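Local coordinates for protein Vlm2 (PDB 6ECB) that is a non-ribosomal peptide synthetase of valinomycin biosynthesis, represented here by its C-terminal thioesterase domain, which probably releases the depsipeptide product, at residues A[72-86]-A[208-222]. Sequence-based numbering, arbitrary orientation.
Sequences APGLGAGETPVYPSF and YLDRFLRLQMHQLMY
Arg-211 plugs into the loop 72-86 of this alpha/beta-hydrolase thioesterase domain, the connection from strand 67-71 to helix 86-97, and ties it to helix 206-220, which belongs to the helices between strands 134-137 and 237-241. Arg-211 CB packs on Leu-75 CD2 at 3.9 Å; Arg-211 CD then passes within 3.4 Å of both Gly-74 O and Leu-75 O. NE forms a salt bridge with Asp-207, one residue before Tyr-208 in the same helix, while Gly-76 O sits over one face of the guanidinium. At the tip, Arg-211 NH1 reaches Gly-74 O at 2.8 Å and shares Glu-79 O with NH2, all three bonds near the guanidinium plane. NH2 approaches Glu-79 O on a lone pair, NH1 from above the carbonyl plane. A chain extended from CG to NE carries the group this far, where backbone carbonyls from two successive type II turns fix its rotation.

Next to it, Leu-75 lies against the Tyr-208 ring, its CB 3.8 Å from Tyr-208 CE1; the hydroxyl of that ring bonds to Glu-71 and Thr-50. Leu-215 splits its branches: CD2 meets Ala-72 CB, and Leu-215 CD1 touches Pro-84 CD at 3.8 Å. Tyr-83 turns its ring edge to the helix backbone at Arg-214 and Leu-215, and its OH rests on Arg-214 CB.

Nearer the helix end, Tyr-83 CB sits squarely over the His-218 ring face, a CH-pi contact. The Tyr-222 ring lies between Gln-219 CA on one face and Phe-86 CB on the other; the Phe-86 ring also turns its edge toward the face of Tyr-222 in an offset edge-to-face pair, planes at 78°. Gln-219 NE2 donates to the Tyr-222 hydroxyl. Pro-84 O accepts two bonds from opposite faces of its carbonyl plane, from His-218 NE2 at 2.8 Å and Tyr-222 OH at 2.7 Å.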
loop_
_atom_site.group_PDB
_atom_site.type_symbol
_atom_site.label_atom_id
_atom_site.label_comp_id
_atom_site.label_asym_id
_atom_site.label_seq_id
_atom_site.Cartn_x
_atom_site.Cartn_y
_atom_site.Cartn_z
ATOM N N ALA A 72 0.008 0.616 -10.363
ATOM C CA ALA A 72 -1.096 0.149 -11.196
ATOM C C ALA A 72 -0.883 0.553 -12.653
ATOM O O ALA A 72 -0.276 1.586 -12.948
ATOM C CB ALA A 72 -2.418 0.728 -10.697
ATOM N N PRO A 73 -1.446 -0.208 -13.606
ATOM C CA PRO A 73 -1.431 0.256 -14.990
ATOM C C PRO A 73 -2.221 1.545 -15.127
ATOM O O PRO A 73 -3.166 1.792 -14.378
ATOM C CB PRO A 73 -2.093 -0.893 -15.759
ATOM C CG PRO A 73 -2.857 -1.635 -14.792
ATOM C CD PRO A 73 -2.183 -1.467 -13.450
ATOM N N GLY A 74 -1.803 2.369 -16.088
ATOM C CA GLY A 74 -2.569 3.498 -16.571
ATOM C C GLY A 74 -2.309 4.803 -15.862
ATOM O O GLY A 74 -2.977 5.793 -16.162
ATOM N N LEU A 75 -1.375 4.830 -14.915
ATOM C CA LEU A 75 -1.014 6.065 -14.231
ATOM C C LEU A 75 0.036 6.884 -14.984
ATOM O O LEU A 75 0.187 8.071 -14.682
ATOM C CB LEU A 75 -0.526 5.751 -12.812
ATOM C CG LEU A 75 -1.536 5.129 -11.833
ATOM C CD1 LEU A 75 -0.922 4.907 -10.468
ATOM C CD2 LEU A 75 -2.816 5.941 -11.671
ATOM N N GLY A 76 0.707 6.312 -16.000
ATOM C CA GLY A 76 1.745 7.035 -16.720
ATOM C C GLY A 76 1.215 7.948 -17.815
ATOM O O GLY A 76 0.104 7.801 -18.321
ATOM N N ALA A 77 2.044 8.918 -18.209
ATOM C CA ALA A 77 1.604 9.913 -19.175
ATOM C C ALA A 77 1.365 9.266 -20.534
ATOM O O ALA A 77 2.096 8.361 -20.951
ATOM C CB ALA A 77 2.632 11.035 -19.303
ATOM N N GLY A 78 0.314 9.718 -21.210
ATOM C CA GLY A 78 -0.019 9.185 -22.516
ATOM C C GLY A 78 -0.464 7.739 -22.533
ATOM O O GLY A 78 -0.666 7.185 -23.618
ATOM N N GLU A 79 -0.630 7.109 -21.377
ATOM C CA GLU A 79 -1.149 5.752 -21.315
ATOM C C GLU A 79 -2.671 5.762 -21.253
ATOM O O GLU A 79 -3.307 6.765 -20.929
ATOM C CB GLU A 79 -0.610 5.005 -20.104
ATOM C CG GLU A 79 0.885 4.839 -20.054
ATOM C CD GLU A 79 1.319 3.991 -18.865
ATOM O OE1 GLU A 79 0.451 3.532 -18.096
ATOM O OE2 GLU A 79 2.537 3.793 -18.692
ATOM N N THR A 80 -3.248 4.647 -21.578
ATOM C CA THR A 80 -4.682 4.521 -21.410
ATOM C C THR A 80 -4.976 4.307 -19.927
ATOM O O THR A 80 -4.376 3.427 -19.312
ATOM C CB THR A 80 -5.216 3.352 -22.219
ATOM O OG1 THR A 80 -4.597 3.337 -23.515
ATOM C CG2 THR A 80 -6.716 3.489 -22.381
ATOM N N PRO A 81 -5.843 5.111 -19.313
ATOM C CA PRO A 81 -6.207 4.834 -17.917
ATOM C C PRO A 81 -6.897 3.484 -17.855
ATOM O O PRO A 81 -7.549 3.063 -18.817
ATOM C CB PRO A 81 -7.159 5.981 -17.551
ATOM C CG PRO A 81 -7.127 6.938 -18.707
ATOM C CD PRO A 81 -6.689 6.164 -19.897
ATOM N N VAL A 82 -6.705 2.790 -16.737
ATOM C CA VAL A 82 -7.257 1.458 -16.530
ATOM C C VAL A 82 -7.931 1.435 -15.169
ATOM O O VAL A 82 -7.323 1.851 -14.177
ATOM C CB VAL A 82 -6.166 0.371 -16.595
ATOM C CG1 VAL A 82 -6.772 -0.995 -16.373
ATOM C CG2 VAL A 82 -5.445 0.436 -17.925
ATOM N N TYR A 83 -9.156 0.915 -15.123
ATOM C CA TYR A 83 -9.937 0.776 -13.893
ATOM C C TYR A 83 -10.195 -0.714 -13.698
ATOM O O TYR A 83 -11.232 -1.252 -14.107
ATOM C CB TYR A 83 -11.235 1.578 -13.975
ATOM C CG TYR A 83 -10.984 3.027 -14.280
ATOM C CD1 TYR A 83 -10.394 3.847 -13.331
ATOM C CD2 TYR A 83 -11.274 3.567 -15.514
ATOM C CE1 TYR A 83 -10.137 5.173 -13.591
ATOM C CE2 TYR A 83 -11.032 4.905 -15.783
ATOM C CZ TYR A 83 -10.443 5.705 -14.810
ATOM O OH TYR A 83 -10.184 7.046 -15.058
ATOM N N PRO A 84 -9.255 -1.422 -13.103
ATOM C CA PRO A 84 -9.399 -2.872 -12.985
ATOM C C PRO A 84 -10.380 -3.256 -11.899
ATOM O O PRO A 84 -10.535 -2.561 -10.888
ATOM C CB PRO A 84 -7.986 -3.347 -12.614
ATOM C CG PRO A 84 -7.295 -2.176 -12.101
ATOM C CD PRO A 84 -7.985 -0.927 -12.554
ATOM N N SER A 85 -11.004 -4.405 -12.097
ATOM C CA SER A 85 -11.675 -5.072 -10.988
ATOM C C SER A 85 -10.620 -5.475 -9.953
ATOM O O SER A 85 -9.416 -5.489 -10.225
ATOM C CB SER A 85 -12.432 -6.303 -11.474
ATOM O OG SER A 85 -11.495 -7.301 -11.852
ATOM N N PHE A 86 -11.073 -5.821 -8.743
ATOM C CA PHE A 86 -10.132 -6.303 -7.734
ATOM C C PHE A 86 -9.344 -7.501 -8.252
ATOM O O PHE A 86 -8.114 -7.547 -8.125
ATOM C CB PHE A 86 -10.869 -6.671 -6.443
ATOM C CG PHE A 86 -9.970 -7.218 -5.371
ATOM C CD1 PHE A 86 -10.007 -8.563 -5.058
ATOM C CD2 PHE A 86 -9.098 -6.406 -4.672
ATOM C CE1 PHE A 86 -9.201 -9.088 -4.074
ATOM C CE2 PHE A 86 -8.279 -6.935 -3.662
ATOM C CZ PHE A 86 -8.337 -8.294 -3.382
ATOM N N TYR A 208 -0.559 12.737 -13.485
ATOM C CA TYR A 208 -0.501 11.605 -12.574
ATOM C C TYR A 208 -1.493 11.772 -11.435
ATOM O O TYR A 208 -2.167 10.817 -11.034
ATOM C CB TYR A 208 0.921 11.471 -12.016
ATOM C CG TYR A 208 1.159 10.247 -11.192
ATOM C CD1 TYR A 208 1.692 9.091 -11.752
ATOM C CD2 TYR A 208 0.867 10.233 -9.834
ATOM C CE1 TYR A 208 1.924 7.976 -10.993
ATOM C CE2 TYR A 208 1.090 9.130 -9.079
ATOM C CZ TYR A 208 1.613 7.996 -9.664
ATOM O OH TYR A 208 1.823 6.914 -8.899
ATOM N N LEU A 209 -1.568 12.971 -10.875
ATOM C CA LEU A 209 -2.485 13.201 -9.766
ATOM C C LEU A 209 -3.928 12.953 -10.190
ATOM O O LEU A 209 -4.715 12.349 -9.450
ATOM C CB LEU A 209 -2.309 14.636 -9.261
ATOM C CG LEU A 209 -3.247 15.079 -8.147
ATOM C CD1 LEU A 209 -3.086 14.204 -6.914
ATOM C CD2 LEU A 209 -2.989 16.545 -7.821
ATOM N N ASP A 210 -4.301 13.461 -11.364
ATOM C CA ASP A 210 -5.643 13.221 -11.882
ATOM C C ASP A 210 -5.914 11.731 -12.028
ATOM O O ASP A 210 -6.972 11.232 -11.621
ATOM C CB ASP A 210 -5.790 13.932 -13.227
ATOM C CG ASP A 210 -7.202 13.865 -13.755
ATOM O OD1 ASP A 210 -8.081 14.487 -13.121
ATOM O OD2 ASP A 210 -7.435 13.189 -14.786
ATOM N N ARG A 211 -4.953 10.995 -12.576
ATOM C CA ARG A 211 -5.167 9.572 -12.799
ATOM C C ARG A 211 -5.242 8.830 -11.480
ATOM O O ARG A 211 -6.057 7.920 -11.312
ATOM C CB ARG A 211 -4.056 9.013 -13.677
ATOM C CG ARG A 211 -4.095 9.526 -15.116
ATOM C CD ARG A 211 -2.821 9.128 -15.858
ATOM N NE ARG A 211 -2.809 9.638 -17.235
ATOM C CZ ARG A 211 -3.087 8.916 -18.318
ATOM N NH1 ARG A 211 -3.393 7.632 -18.211
ATOM N NH2 ARG A 211 -3.053 9.482 -19.517
ATOM N N PHE A 212 -4.418 9.234 -10.515
ATOM C CA PHE A 212 -4.463 8.627 -9.196
ATOM C C PHE A 212 -5.822 8.856 -8.541
ATOM O O PHE A 212 -6.416 7.930 -7.976
ATOM C CB PHE A 212 -3.344 9.200 -8.308
ATOM C CG PHE A 212 -3.598 8.962 -6.853
ATOM C CD1 PHE A 212 -3.257 7.769 -6.284
ATOM C CD2 PHE A 212 -4.242 9.922 -6.080
ATOM C CE1 PHE A 212 -3.530 7.517 -4.969
ATOM C CE2 PHE A 212 -4.528 9.680 -4.751
ATOM C CZ PHE A 212 -4.168 8.489 -4.195
ATOM N N LEU A 213 -6.323 10.090 -8.584
ATOM C CA LEU A 213 -7.576 10.386 -7.896
ATOM C C LEU A 213 -8.744 9.636 -8.530
ATOM O O LEU A 213 -9.645 9.163 -7.825
ATOM C CB LEU A 213 -7.832 11.885 -7.898
ATOM C CG LEU A 213 -6.849 12.710 -7.069
ATOM C CD1 LEU A 213 -6.997 14.181 -7.406
ATOM C CD2 LEU A 213 -7.109 12.452 -5.595
ATOM N N ARG A 214 -8.729 9.484 -9.855
ATOM C CA ARG A 214 -9.809 8.752 -10.513
ATOM C C ARG A 214 -9.723 7.262 -10.206
ATOM O O ARG A 214 -10.739 6.629 -9.903
ATOM C CB ARG A 214 -9.781 8.991 -12.023
ATOM C CG ARG A 214 -10.094 10.424 -12.443
ATOM C CD ARG A 214 -10.066 10.603 -13.972
ATOM N NE ARG A 214 -10.304 12.005 -14.332
ATOM C CZ ARG A 214 -11.506 12.576 -14.322
ATOM N NH1 ARG A 214 -12.589 11.868 -13.992
ATOM N NH2 ARG A 214 -11.630 13.855 -14.649
ATOM N N LEU A 215 -8.523 6.680 -10.252
ATOM C CA LEU A 215 -8.402 5.265 -9.910
ATOM C C LEU A 215 -8.729 5.036 -8.434
ATOM O O LEU A 215 -9.322 4.022 -8.066
ATOM C CB LEU A 215 -7.000 4.750 -10.243
ATOM C CG LEU A 215 -6.736 3.270 -9.943
ATOM C CD1 LEU A 215 -7.761 2.362 -10.634
ATOM C CD2 LEU A 215 -5.325 2.925 -10.386
ATOM N N GLN A 216 -8.365 5.980 -7.572
ATOM C CA GLN A 216 -8.688 5.843 -6.156
ATOM C C GLN A 216 -10.192 5.762 -5.928
ATOM O O GLN A 216 -10.668 4.880 -5.206
ATOM C CB GLN A 216 -8.096 7.020 -5.368
ATOM C CG GLN A 216 -8.368 6.916 -3.882
ATOM C CD GLN A 216 -7.789 8.111 -3.133
ATOM O OE1 GLN A 216 -7.912 9.243 -3.575
ATOM N NE2 GLN A 216 -7.142 7.849 -2.004
ATOM N N MET A 217 -10.963 6.684 -6.521
ATOM C CA MET A 217 -12.415 6.646 -6.364
ATOM C C MET A 217 -12.967 5.310 -6.835
ATOM O O MET A 217 -13.846 4.726 -6.195
ATOM C CB MET A 217 -13.076 7.786 -7.149
ATOM C CG MET A 217 -14.536 8.012 -6.764
ATOM S SD MET A 217 -14.718 8.615 -5.066
ATOM C CE MET A 217 -13.308 9.704 -4.953
ATOM N N HIS A 218 -12.441 4.799 -7.951
ATOM C CA HIS A 218 -12.879 3.504 -8.466
ATOM C C HIS A 218 -12.600 2.382 -7.468
ATOM O O HIS A 218 -13.467 1.549 -7.193
ATOM C CB HIS A 218 -12.163 3.219 -9.786
ATOM C CG HIS A 218 -12.335 1.828 -10.280
ATOM N ND1 HIS A 218 -13.505 1.398 -10.868
ATOM C CD2 HIS A 218 -11.489 0.773 -10.294
ATOM C CE1 HIS A 218 -13.378 0.124 -11.202
ATOM N NE2 HIS A 218 -12.164 -0.278 -10.867
ATOM N N GLN A 219 -11.386 2.336 -6.931
ATOM C CA GLN A 219 -11.014 1.224 -6.060
ATOM C C GLN A 219 -11.640 1.357 -4.679
ATOM O O GLN A 219 -11.841 0.344 -3.984
ATOM C CB GLN A 219 -9.504 1.132 -5.952
ATOM C CG GLN A 219 -8.840 0.783 -7.277
ATOM C CD GLN A 219 -7.411 0.423 -7.131
ATOM O OE1 GLN A 219 -6.608 1.216 -6.637
ATOM N NE2 GLN A 219 -7.058 -0.799 -7.547
ATOM N N LEU A 220 -11.955 2.576 -4.269
ATOM C CA LEU A 220 -12.721 2.752 -3.040
ATOM C C LEU A 220 -14.107 2.145 -3.129
ATOM O O LEU A 220 -14.734 1.944 -2.089
ATOM C CB LEU A 220 -12.833 4.238 -2.686
ATOM C CG LEU A 220 -11.532 4.857 -2.167
ATOM C CD1 LEU A 220 -11.694 6.336 -1.954
ATOM C CD2 LEU A 220 -11.062 4.174 -0.864
ATOM N N MET A 221 -14.626 1.864 -4.339
ATOM C CA MET A 221 -15.894 1.187 -4.477
ATOM C C MET A 221 -15.784 -0.331 -4.506
ATOM O O MET A 221 -16.810 -0.987 -4.620
ATOM C CB MET A 221 -16.615 1.652 -5.768
ATOM C CG MET A 221 -16.765 3.115 -5.860
ATOM S SD MET A 221 -17.668 3.552 -7.397
ATOM C CE MET A 221 -17.096 5.219 -7.599
ATOM N N TYR A 222 -14.585 -0.914 -4.408
ATOM C CA TYR A 222 -14.480 -2.372 -4.300
ATOM C C TYR A 222 -15.318 -2.868 -3.125
ATOM O O TYR A 222 -15.389 -2.219 -2.079
ATOM C CB TYR A 222 -13.046 -2.811 -4.098
ATOM C CG TYR A 222 -12.111 -2.718 -5.287
ATOM C CD1 TYR A 222 -12.586 -2.563 -6.587
ATOM C CD2 TYR A 222 -10.760 -2.820 -5.094
ATOM C CE1 TYR A 222 -11.685 -2.501 -7.669
ATOM C CE2 TYR A 222 -9.875 -2.773 -6.133
ATOM C CZ TYR A 222 -10.343 -2.608 -7.424
ATOM O OH TYR A 222 -9.378 -2.560 -8.420
#